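Ent-copalyl diphosphate synthase (Streptomyces platensis, PDB 5BP8) is probably a class II terpene cyclase, a mainly helical enzyme whose C-terminal part is related to the squalene-hopene cyclases. Local coordinates at residues A[481-486]-A[509-514]; A[446-451]-A[490-495]; A[128-133]-A[193-198]; A[189-194]-A[218-223]; A[104-109]-A[150-155]. One frame throughout, in Å; residues are numbered along the deposited sequence. Where two conformers were deposited one is given.

Contact 1: A[481-486]-A[509-514]. With SO4 (sulfate ion), chain C.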
# COMPACT_ATOMS: atom_id res chain seq x y z
N ALA A 481 3.63 24.89 1.75
CA ALA A 481 3.25 24.02 0.64
C ALA A 481 1.98 23.23 0.93
O ALA A 481 1.12 23.06 0.05
CB ALA A 481 4.40 23.08 0.26
N LEU A 482 1.85 22.72 2.15
CA LEU A 482 0.67 21.95 2.52
C LEU A 482 -0.60 22.79 2.51
O LEU A 482 -1.67 22.32 2.12
CB LEU A 482 0.87 21.30 3.90
CG LEU A 482 1.95 20.22 3.99
CD1 LEU A 482 2.13 19.80 5.45
CD2 LEU A 482 1.59 19.00 3.14
N LEU A 483 -0.47 24.04 2.97
CA LEU A 483 -1.59 24.98 2.98
C LEU A 483 -1.96 25.45 1.58
O LEU A 483 -3.11 25.77 1.34
CB LEU A 483 -1.24 26.20 3.85
CG LEU A 483 -1.15 25.88 5.35
CD1 LEU A 483 -0.49 27.01 6.12
CD2 LEU A 483 -2.52 25.55 5.91
N ALA A 484 -0.99 25.49 0.68
CA ALA A 484 -1.23 26.01 -0.66
C ALA A 484 -2.05 25.07 -1.52
O ALA A 484 -2.74 25.51 -2.45
CB ALA A 484 0.10 26.32 -1.34
N HIS A 485 -1.98 23.76 -1.24
CA HIS A 485 -2.64 22.79 -2.07
C HIS A 485 -2.89 21.52 -1.28
O HIS A 485 -1.97 20.97 -0.69
CB HIS A 485 -1.79 22.47 -3.29
CG HIS A 485 -2.47 21.58 -4.27
ND1 HIS A 485 -2.17 20.24 -4.40
CD2 HIS A 485 -3.47 21.83 -5.14
CE1 HIS A 485 -2.95 19.71 -5.33
NE2 HIS A 485 -3.74 20.65 -5.80
N ASP A 486 -4.15 21.09 -1.28
CA ASP A 486 -4.53 19.83 -0.68
C ASP A 486 -5.69 19.27 -1.45
O ASP A 486 -6.79 19.83 -1.42
CB ASP A 486 -4.93 20.00 0.79
CG ASP A 486 -5.09 18.68 1.50
OD1 ASP A 486 -4.26 17.78 1.27
OD2 ASP A 486 -6.06 18.53 2.27
N ALA A 509 -4.22 12.33 7.88
CA ALA A 509 -3.80 12.37 9.29
C ALA A 509 -2.36 12.83 9.42
O ALA A 509 -2.02 13.59 10.32
CB ALA A 509 -4.02 11.03 9.97
N ALA A 510 -1.51 12.40 8.49
CA ALA A 510 -0.15 12.84 8.45
C ALA A 510 -0.03 14.34 8.19
O ALA A 510 0.80 15.03 8.81
CB ALA A 510 0.64 12.04 7.41
N ARG A 511 -0.87 14.84 7.29
CA ARG A 511 -0.90 16.26 6.97
C ARG A 511 -1.31 17.06 8.21
O ARG A 511 -0.68 18.06 8.56
CB ARG A 511 -1.84 16.55 5.82
CG ARG A 511 -1.99 18.03 5.49
CD ARG A 511 -3.00 18.26 4.37
NE ARG A 511 -3.05 19.65 3.95
CZ ARG A 511 -3.89 20.58 4.42
NH1 ARG A 511 -4.78 20.31 5.37
NH2 ARG A 511 -3.84 21.81 3.93
N LEU A 512 -2.35 16.59 8.88
CA LEU A 512 -2.85 17.29 10.08
C LEU A 512 -1.76 17.39 11.15
O LEU A 512 -1.52 18.47 11.71
CB LEU A 512 -4.11 16.62 10.60
CG LEU A 512 -4.69 17.19 11.91
CD1 LEU A 512 -5.00 18.66 11.78
CD2 LEU A 512 -5.93 16.43 12.34
N ALA A 513 -1.09 16.27 11.41
CA ALA A 513 0.04 16.23 12.35
C ALA A 513 1.14 17.23 12.00
O ALA A 513 1.62 17.98 12.87
CB ALA A 513 0.60 14.83 12.45
N ALA A 514 1.56 17.24 10.74
CA ALA A 514 2.55 18.19 10.24
C ALA A 514 2.15 19.65 10.49
O ALA A 514 2.94 20.43 11.01
CB ALA A 514 2.80 17.97 8.76
S SO4 C . -6.22 24.09 5.82
O1 SO4 C . -5.71 25.13 6.75
O2 SO4 C . -5.35 24.08 4.63
O3 SO4 C . -7.61 24.40 5.40
O4 SO4 C . -6.21 22.77 6.50
O HOH W 1 -1.70 19.37 1.49

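Contact 2: A[446-451]-A[490-495]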
# COMPACT_ATOMS: atom_id res chain seq x y z
N GLN A 446 7.40 14.00 -7.47
CA GLN A 446 6.89 15.36 -7.46
C GLN A 446 6.70 15.71 -5.99
O GLN A 446 6.68 14.82 -5.15
CB GLN A 446 5.51 15.41 -8.15
CG GLN A 446 4.47 14.61 -7.39
CD GLN A 446 3.22 14.32 -8.17
OE1 GLN A 446 2.87 13.15 -8.39
NE2 GLN A 446 2.54 15.38 -8.62
N GLY A 447 6.50 16.98 -5.67
CA GLY A 447 6.03 17.32 -4.32
C GLY A 447 4.67 16.73 -4.04
O GLY A 447 3.72 16.86 -4.85
N THR A 448 4.52 16.06 -2.88
CA THR A 448 3.24 15.50 -2.49
C THR A 448 2.90 15.92 -1.07
O THR A 448 3.78 16.22 -0.27
CB THR A 448 3.24 13.96 -2.52
OG1 THR A 448 4.20 13.44 -1.58
CG2 THR A 448 3.55 13.45 -3.93
N THR A 449 1.62 15.94 -0.80
CA THR A 449 1.12 16.17 0.58
C THR A 449 1.74 15.14 1.54
O THR A 449 2.31 15.52 2.59
CB THR A 449 -0.41 16.07 0.59
OG1 THR A 449 -0.96 17.21 -0.09
CG2 THR A 449 -0.99 16.03 2.03
N GLU A 450 1.67 13.85 1.15
CA GLU A 450 2.15 12.80 2.05
C GLU A 450 3.62 12.98 2.42
O GLU A 450 3.99 13.02 3.59
CB GLU A 450 1.94 11.42 1.42
CG GLU A 450 2.38 10.26 2.31
CD GLU A 450 2.15 8.89 1.69
OE1 GLU A 450 1.71 8.82 0.51
OE2 GLU A 450 2.41 7.90 2.40
N GLU A 451 4.47 13.14 1.40
CA GLU A 451 5.90 13.16 1.63
C GLU A 451 6.36 14.45 2.32
O GLU A 451 7.26 14.44 3.17
CB GLU A 451 6.68 12.88 0.35
CG GLU A 451 6.34 11.52 -0.27
CD GLU A 451 6.81 11.38 -1.70
OE1 GLU A 451 6.14 11.92 -2.61
OE2 GLU A 451 7.83 10.69 -1.94
N SER A 490 -6.70 13.32 -5.34
CA SER A 490 -5.59 13.05 -6.25
C SER A 490 -4.28 12.71 -5.54
O SER A 490 -3.23 12.70 -6.14
CB SER A 490 -5.39 14.25 -7.19
OG SER A 490 -6.58 14.45 -7.94
N TYR A 491 -4.33 12.41 -4.24
CA TYR A 491 -3.11 11.99 -3.55
C TYR A 491 -2.51 10.80 -4.32
O TYR A 491 -3.22 9.83 -4.56
CB TYR A 491 -3.41 11.52 -2.13
CG TYR A 491 -3.76 12.56 -1.10
CD1 TYR A 491 -3.49 13.92 -1.28
CD2 TYR A 491 -4.33 12.16 0.10
CE1 TYR A 491 -3.79 14.84 -0.28
CE2 TYR A 491 -4.64 13.07 1.09
CZ TYR A 491 -4.35 14.40 0.91
OH TYR A 491 -4.66 15.26 1.91
N PRO A 492 -1.25 10.88 -4.74
CA PRO A 492 -0.69 9.74 -5.49
C PRO A 492 -0.49 8.50 -4.62
O PRO A 492 -0.18 8.63 -3.44
CB PRO A 492 0.67 10.25 -5.94
CG PRO A 492 0.59 11.72 -5.83
CD PRO A 492 -0.32 12.01 -4.70
N GLY A 493 -0.67 7.32 -5.20
CA GLY A 493 -0.38 6.08 -4.52
C GLY A 493 1.12 5.84 -4.44
O GLY A 493 1.81 5.88 -5.45
N LEU A 494 1.61 5.60 -3.22
CA LEU A 494 3.03 5.35 -2.99
C LEU A 494 3.29 4.07 -2.17
O LEU A 494 4.43 3.64 -2.05
CB LEU A 494 3.65 6.55 -2.28
CG LEU A 494 3.59 7.91 -2.99
CD1 LEU A 494 4.19 8.96 -2.09
CD2 LEU A 494 4.37 7.84 -4.28
N TRP A 495 2.25 3.50 -1.59
CA TRP A 495 2.38 2.29 -0.79
C TRP A 495 2.39 1.06 -1.66
O TRP A 495 1.52 0.92 -2.54
CB TRP A 495 1.26 2.19 0.23
CG TRP A 495 1.29 3.28 1.24
CD1 TRP A 495 1.03 4.59 1.04
CD2 TRP A 495 1.61 3.15 2.63
NE1 TRP A 495 1.16 5.29 2.20
CE2 TRP A 495 1.51 4.42 3.20
CE3 TRP A 495 1.96 2.07 3.44
CZ2 TRP A 495 1.79 4.67 4.56
CZ3 TRP A 495 2.25 2.31 4.80
CH2 TRP A 495 2.14 3.60 5.33
O HOH W 2 0.27 7.08 -1.05
O HOH W 3 0.87 10.53 -1.70

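Contact 3: A[128-133]-A[193-198]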
# COMPACT_ATOMS: atom_id res chain seq x y z
N GLU A 128 6.46 -11.44 -8.67
CA GLU A 128 6.92 -12.72 -9.22
C GLU A 128 5.78 -13.65 -9.63
O GLU A 128 6.03 -14.65 -10.32
CB GLU A 128 7.79 -13.46 -8.21
CG GLU A 128 9.01 -12.69 -7.78
CD GLU A 128 9.61 -13.24 -6.49
OE1 GLU A 128 8.92 -13.21 -5.43
OE2 GLU A 128 10.75 -13.72 -6.54
N PHE A 129 4.57 -13.38 -9.18
CA PHE A 129 3.40 -14.13 -9.62
C PHE A 129 2.59 -13.34 -10.61
O PHE A 129 2.25 -13.83 -11.69
CB PHE A 129 2.53 -14.54 -8.42
CG PHE A 129 3.30 -15.35 -7.40
CD1 PHE A 129 3.62 -16.66 -7.66
CD2 PHE A 129 3.77 -14.77 -6.22
CE1 PHE A 129 4.36 -17.40 -6.75
CE2 PHE A 129 4.51 -15.49 -5.31
CZ PHE A 129 4.80 -16.82 -5.57
N VAL A 130 2.27 -12.11 -10.23
CA VAL A 130 1.39 -11.25 -10.98
C VAL A 130 1.93 -10.98 -12.40
O VAL A 130 1.20 -11.10 -13.39
CB VAL A 130 1.25 -9.92 -10.22
CG1 VAL A 130 0.59 -8.86 -11.05
CG2 VAL A 130 0.45 -10.17 -8.94
N ALA A 131 3.19 -10.61 -12.48
CA ALA A 131 3.76 -10.17 -13.76
C ALA A 131 3.86 -11.31 -14.79
O ALA A 131 3.32 -11.18 -15.90
CB ALA A 131 5.07 -9.45 -13.55
N PRO A 132 4.44 -12.47 -14.40
CA PRO A 132 4.44 -13.55 -15.40
C PRO A 132 3.07 -14.09 -15.73
O PRO A 132 2.82 -14.53 -16.86
CB PRO A 132 5.30 -14.66 -14.78
CG PRO A 132 5.59 -14.22 -13.38
CD PRO A 132 5.26 -12.78 -13.21
N SER A 133 2.18 -14.09 -14.74
CA SER A 133 0.82 -14.51 -15.01
C SER A 133 0.17 -13.69 -16.12
O SER A 133 -0.43 -14.23 -17.06
CB SER A 133 -0.01 -14.43 -13.73
OG SER A 133 -1.27 -14.98 -14.00
N LEU A 193 -4.37 -14.33 -5.40
CA LEU A 193 -4.94 -15.54 -5.97
C LEU A 193 -5.10 -15.45 -7.50
O LEU A 193 -4.90 -16.44 -8.20
CB LEU A 193 -6.29 -15.85 -5.33
CG LEU A 193 -7.10 -17.04 -5.89
CD1 LEU A 193 -6.35 -18.35 -5.72
CD2 LEU A 193 -8.46 -17.12 -5.19
N GLU A 194 -5.46 -14.27 -8.00
CA GLU A 194 -5.77 -14.11 -9.45
C GLU A 194 -4.57 -14.35 -10.35
O GLU A 194 -4.70 -14.58 -11.54
CB GLU A 194 -6.39 -12.72 -9.73
CG GLU A 194 -5.41 -11.56 -9.87
CD GLU A 194 -4.88 -10.99 -8.56
OE1 GLU A 194 -5.18 -11.57 -7.47
OE2 GLU A 194 -4.18 -9.95 -8.62
N ALA A 195 -3.37 -14.25 -9.78
CA ALA A 195 -2.15 -14.59 -10.51
C ALA A 195 -1.99 -16.09 -10.65
O ALA A 195 -1.42 -16.55 -11.63
CB ALA A 195 -0.95 -14.02 -9.80
N VAL A 196 -2.47 -16.83 -9.66
CA VAL A 196 -2.40 -18.26 -9.64
C VAL A 196 -3.45 -18.86 -10.58
O VAL A 196 -3.13 -19.79 -11.34
CB VAL A 196 -2.58 -18.79 -8.20
CG1 VAL A 196 -2.51 -20.30 -8.16
CG2 VAL A 196 -1.53 -18.17 -7.28
N THR A 197 -4.65 -18.31 -10.57
CA THR A 197 -5.74 -18.80 -11.37
C THR A 197 -6.74 -17.71 -11.65
O THR A 197 -6.97 -16.88 -10.79
CB THR A 197 -6.49 -19.99 -10.69
OG1 THR A 197 -7.54 -20.47 -11.57
CG2 THR A 197 -7.09 -19.60 -9.37
N ARG A 198 -7.32 -17.73 -12.86
CA ARG A 198 -8.36 -16.79 -13.22
C ARG A 198 -9.70 -17.18 -12.64
O ARG A 198 -10.61 -16.35 -12.58
CB ARG A 198 -8.51 -16.71 -14.75
CG ARG A 198 -7.28 -16.17 -15.44
CD ARG A 198 -7.48 -16.17 -16.94
NE ARG A 198 -8.54 -15.25 -17.30
CZ ARG A 198 -8.35 -13.99 -17.69
NH1 ARG A 198 -7.13 -13.45 -17.76
NH2 ARG A 198 -9.39 -13.25 -18.00

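Contact 4: A[189-194]-A[218-223]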
# COMPACT_ATOMS: atom_id res chain seq x y z
N LEU A 189 -0.53 -15.20 0.41
CA LEU A 189 -0.71 -15.14 -1.05
C LEU A 189 -2.17 -15.19 -1.48
O LEU A 189 -2.45 -15.11 -2.67
CB LEU A 189 0.07 -16.28 -1.73
CG LEU A 189 1.60 -16.14 -1.55
CD1 LEU A 189 2.31 -17.37 -2.10
CD2 LEU A 189 2.14 -14.88 -2.21
N TRP A 190 -3.11 -15.31 -0.56
CA TRP A 190 -4.52 -15.22 -0.97
C TRP A 190 -4.83 -13.90 -1.66
O TRP A 190 -5.66 -13.85 -2.56
CB TRP A 190 -5.45 -15.37 0.23
CG TRP A 190 -5.40 -16.75 0.88
CD1 TRP A 190 -4.67 -17.84 0.46
CD2 TRP A 190 -6.11 -17.17 2.06
NE1 TRP A 190 -4.88 -18.91 1.33
CE2 TRP A 190 -5.76 -18.52 2.31
CE3 TRP A 190 -6.96 -16.52 2.95
CZ2 TRP A 190 -6.27 -19.24 3.39
CZ3 TRP A 190 -7.46 -17.23 4.03
CH2 TRP A 190 -7.12 -18.58 4.24
N HIS A 191 -4.18 -12.84 -1.20
CA HIS A 191 -4.31 -11.52 -1.80
C HIS A 191 -3.95 -11.51 -3.29
O HIS A 191 -4.40 -10.59 -4.02
CB HIS A 191 -3.39 -10.54 -1.05
CG HIS A 191 -3.63 -9.12 -1.40
ND1 HIS A 191 -4.74 -8.43 -0.99
CD2 HIS A 191 -2.91 -8.24 -2.15
CE1 HIS A 191 -4.70 -7.20 -1.46
NE2 HIS A 191 -3.60 -7.06 -2.17
N THR A 192 -3.17 -12.50 -3.74
CA THR A 192 -2.70 -12.58 -5.12
C THR A 192 -3.24 -13.82 -5.87
O THR A 192 -2.68 -14.27 -6.89
CB THR A 192 -1.16 -12.42 -5.20
OG1 THR A 192 -0.74 -12.29 -6.57
CG2 THR A 192 -0.45 -13.51 -4.60
N LEU A 193 -4.37 -14.33 -5.40
CA LEU A 193 -4.94 -15.54 -5.97
C LEU A 193 -5.10 -15.45 -7.50
O LEU A 193 -4.90 -16.44 -8.20
CB LEU A 193 -6.29 -15.85 -5.33
CG LEU A 193 -7.10 -17.04 -5.89
CD1 LEU A 193 -6.35 -18.35 -5.72
CD2 LEU A 193 -8.46 -17.12 -5.19
N GLU A 194 -5.46 -14.27 -8.00
CA GLU A 194 -5.77 -14.11 -9.45
C GLU A 194 -4.57 -14.35 -10.35
O GLU A 194 -4.70 -14.58 -11.54
CB GLU A 194 -6.39 -12.72 -9.73
CG GLU A 194 -5.41 -11.56 -9.87
CD GLU A 194 -4.88 -10.99 -8.56
OE1 GLU A 194 -5.18 -11.57 -7.47
OE2 GLU A 194 -4.18 -9.95 -8.62
N GLY A 218 -8.48 -12.45 0.82
CA GLY A 218 -7.30 -11.65 1.05
C GLY A 218 -7.50 -10.15 0.93
O GLY A 218 -6.58 -9.46 0.54
N CYS A 219 -8.70 -9.63 1.25
CA CYS A 219 -8.98 -8.20 1.07
C CYS A 219 -8.59 -7.64 -0.32
O CYS A 219 -8.16 -6.47 -0.42
CB CYS A 219 -8.33 -7.35 2.18
SG CYS A 219 -8.98 -7.71 3.84
N SER A 220 -8.77 -8.46 -1.37
CA SER A 220 -8.46 -8.09 -2.74
C SER A 220 -9.68 -8.24 -3.61
O SER A 220 -10.21 -9.36 -3.73
CB SER A 220 -7.42 -9.04 -3.32
OG SER A 220 -7.30 -8.85 -4.73
N PRO A 221 -10.10 -7.17 -4.29
CA PRO A 221 -11.19 -7.39 -5.25
C PRO A 221 -10.82 -8.38 -6.36
O PRO A 221 -11.64 -9.24 -6.73
CB PRO A 221 -11.43 -5.98 -5.81
CG PRO A 221 -11.03 -5.10 -4.70
CD PRO A 221 -9.81 -5.74 -4.11
N ALA A 222 -9.61 -8.28 -6.91
CA ALA A 222 -9.18 -9.19 -7.97
C ALA A 222 -9.18 -10.67 -7.50
O ALA A 222 -9.66 -11.55 -8.21
CB ALA A 222 -7.78 -8.82 -8.48
N ALA A 223 -8.62 -10.93 -6.32
CA ALA A 223 -8.54 -12.31 -5.81
C ALA A 223 -9.95 -12.85 -5.59
O ALA A 223 -10.22 -14.04 -5.83
CB ALA A 223 -7.75 -12.35 -4.50

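Contact 5: A[104-109]-A[150-155]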
# COMPACT_ATOMS: atom_id res chain seq x y z
N ALA A 104 -5.94 2.13 -27.31
CA ALA A 104 -5.33 2.07 -25.99
C ALA A 104 -4.51 0.80 -25.82
O ALA A 104 -3.38 0.83 -25.31
CB ALA A 104 -6.40 2.15 -24.90
N CYS A 105 -5.08 -0.31 -26.23
CA CYS A 105 -4.41 -1.60 -26.11
C CYS A 105 -3.09 -1.65 -26.87
O CYS A 105 -2.04 -2.04 -26.31
CB CYS A 105 -5.34 -2.68 -26.59
SG CYS A 105 -4.72 -4.34 -26.27
N ALA A 106 -3.13 -1.23 -28.14
CA ALA A 106 -1.93 -1.25 -28.98
C ALA A 106 -0.84 -0.34 -28.44
O ALA A 106 0.36 -0.70 -28.45
CB ALA A 106 -2.27 -0.88 -30.41
N ASP A 107 -1.24 0.81 -27.92
CA ASP A 107 -0.24 1.72 -27.33
C ASP A 107 0.35 1.16 -26.05
O ASP A 107 1.53 1.37 -25.79
CB ASP A 107 -0.83 3.11 -27.09
CG ASP A 107 -1.12 3.87 -28.40
OD1 ASP A 107 -1.89 4.84 -28.30
OD2 ASP A 107 -0.55 3.51 -29.46
N GLY A 108 -0.46 0.43 -25.26
CA GLY A 108 0.03 -0.33 -24.10
C GLY A 108 1.02 -1.42 -24.47
O GLY A 108 2.07 -1.57 -23.83
N LEU A 109 0.72 -2.15 -25.52
CA LEU A 109 1.64 -3.16 -26.07
C LEU A 109 2.96 -2.54 -26.50
O LEU A 109 4.04 -3.08 -26.20
CB LEU A 109 1.01 -3.91 -27.24
CG LEU A 109 -0.13 -4.86 -26.86
CD1 LEU A 109 -1.04 -5.19 -28.04
CD2 LEU A 109 0.41 -6.12 -26.18
N PRO A 150 -9.45 -4.83 -34.52
CA PRO A 150 -9.64 -3.43 -34.86
C PRO A 150 -8.35 -2.63 -34.82
O PRO A 150 -7.40 -3.04 -34.14
CB PRO A 150 -10.63 -2.94 -33.81
CG PRO A 150 -10.64 -3.95 -32.74
CD PRO A 150 -10.18 -5.24 -33.31
N GLY A 151 -8.33 -1.53 -35.57
CA GLY A 151 -7.17 -0.65 -35.63
C GLY A 151 -5.85 -1.33 -35.98
O GLY A 151 -5.80 -2.25 -36.79
N LYS A 152 -4.78 -0.88 -35.33
CA LYS A 152 -3.45 -1.43 -35.58
C LYS A 152 -3.22 -2.70 -34.79
O LYS A 152 -2.22 -3.38 -34.95
CB LYS A 152 -2.32 -0.40 -35.35
CG LYS A 152 -2.47 0.56 -34.18
CD LYS A 152 -1.35 1.58 -34.22
CE LYS A 152 -1.21 2.32 -32.90
NZ LYS A 152 0.09 3.04 -32.85
N LEU A 153 -4.21 -3.08 -33.99
CA LEU A 153 -4.08 -4.27 -33.17
C LEU A 153 -3.89 -5.55 -33.98
O LEU A 153 -3.11 -6.43 -33.59
CB LEU A 153 -5.28 -4.33 -32.20
CG LEU A 153 -5.14 -5.15 -30.96
CD1 LEU A 153 -3.90 -4.77 -30.17
CD2 LEU A 153 -6.41 -4.98 -30.14
N GLY A 154 -4.51 -5.66 -35.16
CA GLY A 154 -4.28 -6.78 -36.05
C GLY A 154 -2.82 -6.99 -36.46
O GLY A 154 -2.37 -8.11 -36.68
N ALA A 155 -2.06 -5.90 -36.50
CA ALA A 155 -0.63 -5.98 -36.80
C ALA A 155 0.17 -6.68 -35.70
O ALA A 155 1.29 -7.15 -35.95
CB ALA A 155 -0.09 -4.57 -37.02

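Contact 1: A[481-486]-A[509-514]
Arg511 NH2 serves two acceptors at once. It donates to Leu482 O at 2.9 Å, with a nearly straight N-H...O angle of 167°, and to sulfate O2 at 2.8 Å. The contact belongs to the helical fold related to the squalene-hopene cyclases and ties the last turn of helix 469-484 to helix 504-518. Both acceptors lie close to the guanidinium plane, whereas the donor stands above the carbonyl plane of Leu482, 53° out of it. The arginine chain runs extended from CG to NE, carrying the guanidinium to the end of helix 469-484. Arg511 NH1 donates to sulfate O4 at 3.1 Å; this ion, probably from the crystallisation liquor, is also bound by Arg8. Arg511 NE donates to a water 2.8 Å away, which also lies near His485 O and probably donates to it. Over one guanidinium face lies the Asp486 carboxylate, stacked with its plane only 9° from that of the guanidinium. The salt bridge between Asp486 OD1 and Arg511 NE, at 3.5 Å, is therefore purely electrostatic, as no N-H points at the oxygen; Asp486 OD1 is hydrogen-bonded instead to Tyr491 OH. Apolar packing completes the junction where Leu482 CD1 meets Ala514 CB at 3.8 Å.

Contact 2: A[446-451]-A[490-495]
Glu450 reaches Trp495 through a fully extended arm: CG is anti to the backbone N (chi1 -179°), and the chain stays extended beyond it. Its OE2 accepts from Trp495 NE1 at 2.9 Å, but the bond is bent, with an N-H...O angle of 132° and the oxygen 33° out of the indole plane. Glu450 OE2 is also hydrogen-bonded to Tyr454 OH and His399 NE2, so three groups grip this buried oxygen. The other oxygen, OE1, is bridged by water to the loop: one water donates to Glu450 OE1 at 2.9 Å and to Pro492 O at 2.8 Å, and a second accepts from Leu494 N. Next along the helix, Glu451 crosses Leu494 at about a right angle, its CD 3.6 Å from Leu494 CD1, while Ser401 holds its OE2. Thr448 OG1, the N-cap, accepts from Glu451 N at 3.0 Å and donates to Glu451 OE1. Thr449 CB packs against Tyr491 CE1 at 3.7 Å. The contact thus sets the start of helix 449-461 against the loop leading into strand 495-496, where Leu494 and Trp495 form a classic beta bulge opposite Tyr501; Ile507 of helix 504-518 touches both Glu450 and Tyr491.

Contact 3: A[128-133]-A[193-198]
Ser133 approaches Ala195 with its whole short side chain. Its CB lies 3.3 Å from Ala195 O, and the hydroxyl beyond it, set anti to the backbone N (chi1 -173°), brings OG to 2.8 Å from the same oxygen. OG is the donor; it meets the carbonyl at a C=O...O angle of 119° and sits 19° from the carbonyl plane. Arg177 NH2 adds a weak bond to Ala195 O. In return, the methyl of Ala195 points at helix 127-144 and rests on backbone as much as on side chain. Ala195 CB is 3.7 Å from Phe129 C and 3.8 Å from Phe129 CB, with Val130 CG2 further off at 4.2 Å. The smallness of this methyl fits the close approach of the main chains, since Val130 CA and Ala195 CA are 4.9 Å apart. The end of the Phe129 side chain leads away from the 193-198 segment, and the side chain also touches Leu172 and Val176 of helix 171-179. Helix 127-144 is kinked here, as Pro132 has no N-H to bond to the turn before. The partner helix 193-196 is one short, weakly bonded turn in which Leu193 O accepts from both Val196 N and Thr197 N. Chemically this is buried alanine packing with a single directed bond, by which the serine hydroxyl spends its proton on a buried carbonyl oxygen of that short helix.

Contact 4: A[189-194]-A[218-223]
The N-terminus of helix 221-228, with Ser220 as its N-cap, and the turn before it receive the side chain of His191. His191 ND1 donates to Gly218 O at 2.6 Å; the N-H...O angle of 177° is almost linear, the oxygen lies in the imidazole plane, and the donor comes nearly along the C=O axis (162°). At the other nitrogen, NE2 is hydrogen-bonded to Asp497 OD2, so both ring nitrogens are hydrogen-bonded, which would fix the rotation of the ring. Cys219 O stands at the ring edge, 3.7 Å from CE1, while Ser220 OG lies over one face and accepts the capping bond from Ala223 N at 2.9 Å. Gly218 has a positive phi and its CA comes within 4.1 Å of His191 CA; a beta carbon there would run into His191 N and Trp190 C. Packing is also tight where Ala223 CB meets Trp190 O at 3.2 Å. Glu194 has CG between the backbone N and the carbonyl carbon (chi1 82°) and bends at the next bond, which lays its CD 3.6 Å from Ala222 CB; its OE2 is held by Tyr32 and Lys498. Leu193 CB adds apolar contact with Ala223 CB at 3.9 Å. Around this junction, helix 31-40 touches Glu194, Ser220 and Ala222, helix 237-249 packs on Pro221, and helix 127-144 lies against Leu189 and Thr192.

Contact 5: A[104-109]-A[150-155]
Leu153 lays a single methyl, CD1, against one side of helix 98-116. That carbon lies 3.6 Å from Leu109 CD1, where the two leucine side chains cross at about a right angle, and 4.0 Å from Cys105 SG; Ala106 CB is slightly further away at 4.2 Å. The first torsion puts CG roughly anti to the backbone N (chi1 -158°), and the second then sets CD1 on the helix. Positions 105, 106 and 109 share one side of the helix, matching the i, i+1, i+4 spacing of a helical face. Lys152 runs over the alanine, its CG 4.0 Å from Ala106 CB, and continues as an extended chain toward Asp107, which it crosses nearly at a right angle. The salt bridge between Lys152 NZ and Asp107 OD2 is long at 3.5 Å, and the hydrogen bond within it is weak. Leu153 also touches Leu86 of helix 72-86, while Ile138 and Leu142 of helix 127-144 pack on Leu109, so the loop after helix 127-144 closes over a core made by three helices. The chemistry is thus divided: buried packing of leucine, cysteine and alanine inside, and at its margin a loose ion pair of exposed lysine and partly exposed aspartate.

Overall arrangement
Contacts 1 and 2 form one group and contacts 3 and 4 another, with contact 5 further out on the side of contact 3. The first two, centres 11 Å apart, touch through the Asp486 OD1 to Tyr491 OH bond of 2.6 Å, and their segments alternate along the chain. Across the chain's centre, contacts 3 and 4 share Leu193 and Glu194, with 10 Å between centres; Val130 CG2 packs on Thr192 OG1 at 3.4 Å. The centre of contact 5 lies about 31 Å from the centre of the chain. Contacts 2 and 4 bring the groups nearest, about 9 Å between closest atoms. The sulfate sits in the group of contacts 1 and 2.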